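Local coordinates for translation initiation factor eIF2b-like protein,Translation initiation factor eIF2b-like protein (Chaetomium thermophilum, PDB 5DBO) that serves as the beta subunit of eIF2B, the guanine nucleotide exchange factor for eIF2, and assembles with the delta subunit into the regulatory subcomplex, at the interface of chains B and A. Numbering follows the deposited sequence. Chains: chain A, Translation initiation factor eIF2b-like protein,Translation initiation factor eIF2b-like protein; chain B, Translation initiation factor eif-2b-like protein.

The interface of chains B and A. Residues chain B 402, 404-405, 408; chain A 213-214, 216, 293, 326, 385.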
ATOM      1  N   VAL B 402       8.935 -12.745  13.917  1.00 88.54           N
ATOM      2  CA  VAL B 402       7.718 -12.197  13.318  1.00 85.70           C
ATOM      3  C   VAL B 402       7.997 -11.630  11.925  1.00 79.35           C
ATOM      4  O   VAL B 402       8.976 -10.921  11.708  1.00 76.98           O
ATOM      5  CB  VAL B 402       7.079 -11.098  14.203  1.00 87.71           C
ATOM      6  CG1 VAL B 402       6.592 -11.695  15.516  1.00 85.01           C
ATOM      7  CG2 VAL B 402       8.050  -9.949  14.453  1.00 91.62           C
ATOM      8  N   VAL B 404       6.214  -9.482   8.743  1.00 77.07           N
ATOM      9  CA  VAL B 404       5.083  -8.700   8.271  1.00 80.35           C
ATOM     10  C   VAL B 404       5.061  -8.545   6.744  1.00 82.97           C
ATOM     11  O   VAL B 404       4.072  -8.071   6.181  1.00 83.07           O
ATOM     12  CB  VAL B 404       5.065  -7.337   8.943  1.00 79.68           C
ATOM     13  CG1 VAL B 404       4.714  -7.521  10.396  1.00 75.70           C
ATOM     14  CG2 VAL B 404       6.416  -6.660   8.797  1.00 81.58           C
ATOM     15  N   ASP B 405       6.145  -8.956   6.085  1.00 81.46           N
ATOM     16  CA  ASP B 405       6.210  -8.935   4.625  1.00 78.22           C
ATOM     17  C   ASP B 405       6.994 -10.126   4.066  1.00 75.63           C
ATOM     18  O   ASP B 405       7.734 -10.790   4.790  1.00 81.15           O
ATOM     19  CB  ASP B 405       6.832  -7.619   4.132  1.00 81.80           C
ATOM     20  CG  ASP B 405       8.253  -7.397   4.645  1.00 85.52           C
ATOM     21  OD1 ASP B 405       8.873  -8.343   5.159  1.00 90.89           O
ATOM     22  OD2 ASP B 405       8.757  -6.258   4.543  1.00 85.89           O
ATOM     23  N   THR B 408      11.110 -10.001   4.317  1.00 67.48           N
ATOM     24  CA  THR B 408      11.865 -10.230   5.549  1.00 67.51           C
ATOM     25  C   THR B 408      12.483 -11.629   5.597  1.00 67.93           C
ATOM     26  O   THR B 408      13.648 -11.786   5.959  1.00 69.64           O
ATOM     27  CB  THR B 408      10.999 -10.038   6.811  1.00 65.51           C
ATOM     28  OG1 THR B 408      10.400  -8.739   6.802  1.00 65.22           O
ATOM     29  CG2 THR B 408      11.856 -10.163   8.053  1.00 67.35           C
TER
ATOM     30  N   ILE A 213      17.361  -6.719  10.162  1.00 79.94           N
ATOM     31  CA  ILE A 213      16.283  -7.624   9.767  1.00 78.28           C
ATOM     32  C   ILE A 213      15.014  -6.880   9.349  1.00 75.59           C
ATOM     33  O   ILE A 213      14.379  -7.230   8.354  1.00 73.88           O
ATOM     34  CB  ILE A 213      15.922  -8.607  10.903  1.00 79.56           C
ATOM     35  CG1 ILE A 213      17.141  -9.441  11.294  1.00 84.13           C
ATOM     36  CG2 ILE A 213      14.791  -9.526  10.473  1.00 77.33           C
ATOM     37  CD1 ILE A 213      17.674 -10.293  10.158  1.00 86.68           C
ATOM     38  N   GLN A 214      14.626  -5.864  10.113  1.00 75.77           N
ATOM     39  CA  GLN A 214      13.369  -5.182   9.808  1.00 74.57           C
ATOM     40  C   GLN A 214      13.444  -4.232   8.609  1.00 69.76           C
ATOM     41  O   GLN A 214      12.455  -4.037   7.905  1.00 67.00           O
ATOM     42  CB  GLN A 214      12.868  -4.426  11.041  1.00 77.35           C
ATOM     43  CG  GLN A 214      12.171  -5.328  12.045  1.00 84.95           C
ATOM     44  CD  GLN A 214      10.973  -6.048  11.451  1.00 89.00           C
ATOM     45  OE1 GLN A 214      10.327  -5.547  10.529  1.00 91.91           O
ATOM     46  NE2 GLN A 214      10.683  -7.240  11.962  1.00 87.41           N
ATOM     47  N   HIS A 216      15.018  -3.243   4.896  1.00 66.32           N
ATOM     48  CA  HIS A 216      15.593  -3.864   3.706  1.00 69.00           C
ATOM     49  C   HIS A 216      16.211  -2.801   2.815  1.00 69.12           C
ATOM     50  O   HIS A 216      15.901  -1.621   2.962  1.00 70.52           O
ATOM     51  CB  HIS A 216      14.529  -4.645   2.933  1.00 71.22           C
ATOM     52  CG  HIS A 216      13.631  -5.469   3.798  1.00 76.49           C
ATOM     53  ND1 HIS A 216      12.316  -5.130   4.037  1.00 80.04           N
ATOM     54  CD2 HIS A 216      13.856  -6.615   4.481  1.00 81.22           C
ATOM     55  CE1 HIS A 216      11.769  -6.035   4.830  1.00 85.35           C
ATOM     56  NE2 HIS A 216      12.683  -6.945   5.115  1.00 86.22           N
ATOM     57  N   LYS A 293       7.203   1.487   5.436  1.00 63.34           N
ATOM     58  CA  LYS A 293       6.886   1.148   6.825  1.00 61.79           C
ATOM     59  C   LYS A 293       6.989   2.346   7.754  1.00 60.56           C
ATOM     60  O   LYS A 293       7.678   3.327   7.452  1.00 60.31           O
ATOM     61  CB  LYS A 293       7.801   0.031   7.321  1.00 62.08           C
ATOM     62  CG  LYS A 293       9.276   0.309   7.100  1.00 63.74           C
ATOM     63  CD  LYS A 293      10.092  -0.961   7.262  1.00 67.12           C
ATOM     64  CE  LYS A 293       9.565  -2.064   6.361  1.00 71.27           C
ATOM     65  NZ  LYS A 293      10.324  -3.330   6.532  1.00 76.70           N
ATOM     66  N   PRO A 326       3.210  -1.657   7.429  1.00 65.02           N
ATOM     67  CA  PRO A 326       3.579  -2.172   8.753  1.00 62.55           C
ATOM     68  C   PRO A 326       3.941  -1.067   9.740  1.00 59.26           C
ATOM     69  O   PRO A 326       4.703  -0.144   9.417  1.00 60.17           O
ATOM     70  CB  PRO A 326       4.788  -3.067   8.455  1.00 63.10           C
ATOM     71  CG  PRO A 326       4.557  -3.530   7.064  1.00 66.02           C
ATOM     72  CD  PRO A 326       3.938  -2.348   6.352  1.00 68.44           C
ATOM     73  N   VAL A 385       3.969  -4.554  14.888  1.00 70.52           N
ATOM     74  CA  VAL A 385       5.146  -5.171  15.509  1.00 68.06           C
ATOM     75  C   VAL A 385       5.668  -4.402  16.719  1.00 66.89           C
ATOM     76  O   VAL A 385       5.798  -3.175  16.680  1.00 63.51           O
ATOM     77  CB  VAL A 385       6.310  -5.324  14.512  1.00 64.38           C
ATOM     78  CG1 VAL A 385       7.468  -6.025  15.166  1.00 63.81           C
ATOM     79  CG2 VAL A 385       5.883  -6.119  13.309  1.00 69.87           C
TER
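A loop of the delta subunit, B:402-408, lies against the beta subunit, its polar end facing the segment A:213-216 and the start of strand A:293-297, its valines facing A:Pro326 and A:Val385. B:Asp405 and A:His216 point at each other tip to tip, carboxylate and imidazole planes turned 42° apart. The carboxylate faces the ring at CE1, with no hydrogen bond assigned between the two, though an acid so near may favour the protonated imidazole. OD2 of B:Asp405 forms a long salt bridge to the ammonium NZ of A:Lys293, 3.9 Å away. The lysine chain, bent at chi3 (54°), is steadied from its own subunit: NZ donates to the carbonyl O of A:Gln214 at 2.6 Å, almost along the C=O axis. CG of B:Asp405 takes the crowded position between the backbone N and the carbonyl carbon (chi1 60°), which goes with OD1 reaching the backbone N of B:Thr408 (2.9 Å), a donor that meets it from above the carboxylate plane. OD1 thus braces the loop from within, while OD2 is turned towards A:Lys293. An alanine in place of B:Asp405 would probably loosen this part of the loop, by weakening the hold on the backbone N of B:Thr408, and remove the carboxylate that faces A:Lys293 and A:His216.

B:Thr408 crosses A:His216 at about a right angle, and its hydroxyl OG1 lies in the ring plane at the edge, making a weak hydrogen bond with NE2 (3.4 Å). A threonine fits here because its other branch, CG2, is left to pack on CG2 of A:Ile213. The valines supply compact, branched apolar surface. B:Val404 straddles its partners obliquely: CG1 meets CG2 of A:Val385, and CG2 rests on CB and CG of the rigid A:Pro326 ring. B:Val402 meets CG1 of A:Val385 tip to tip with its own CG2 (4.0 Å). Charged and apolar contacts side by side thus help join beta to delta in the eIF2B regulatory subcomplex.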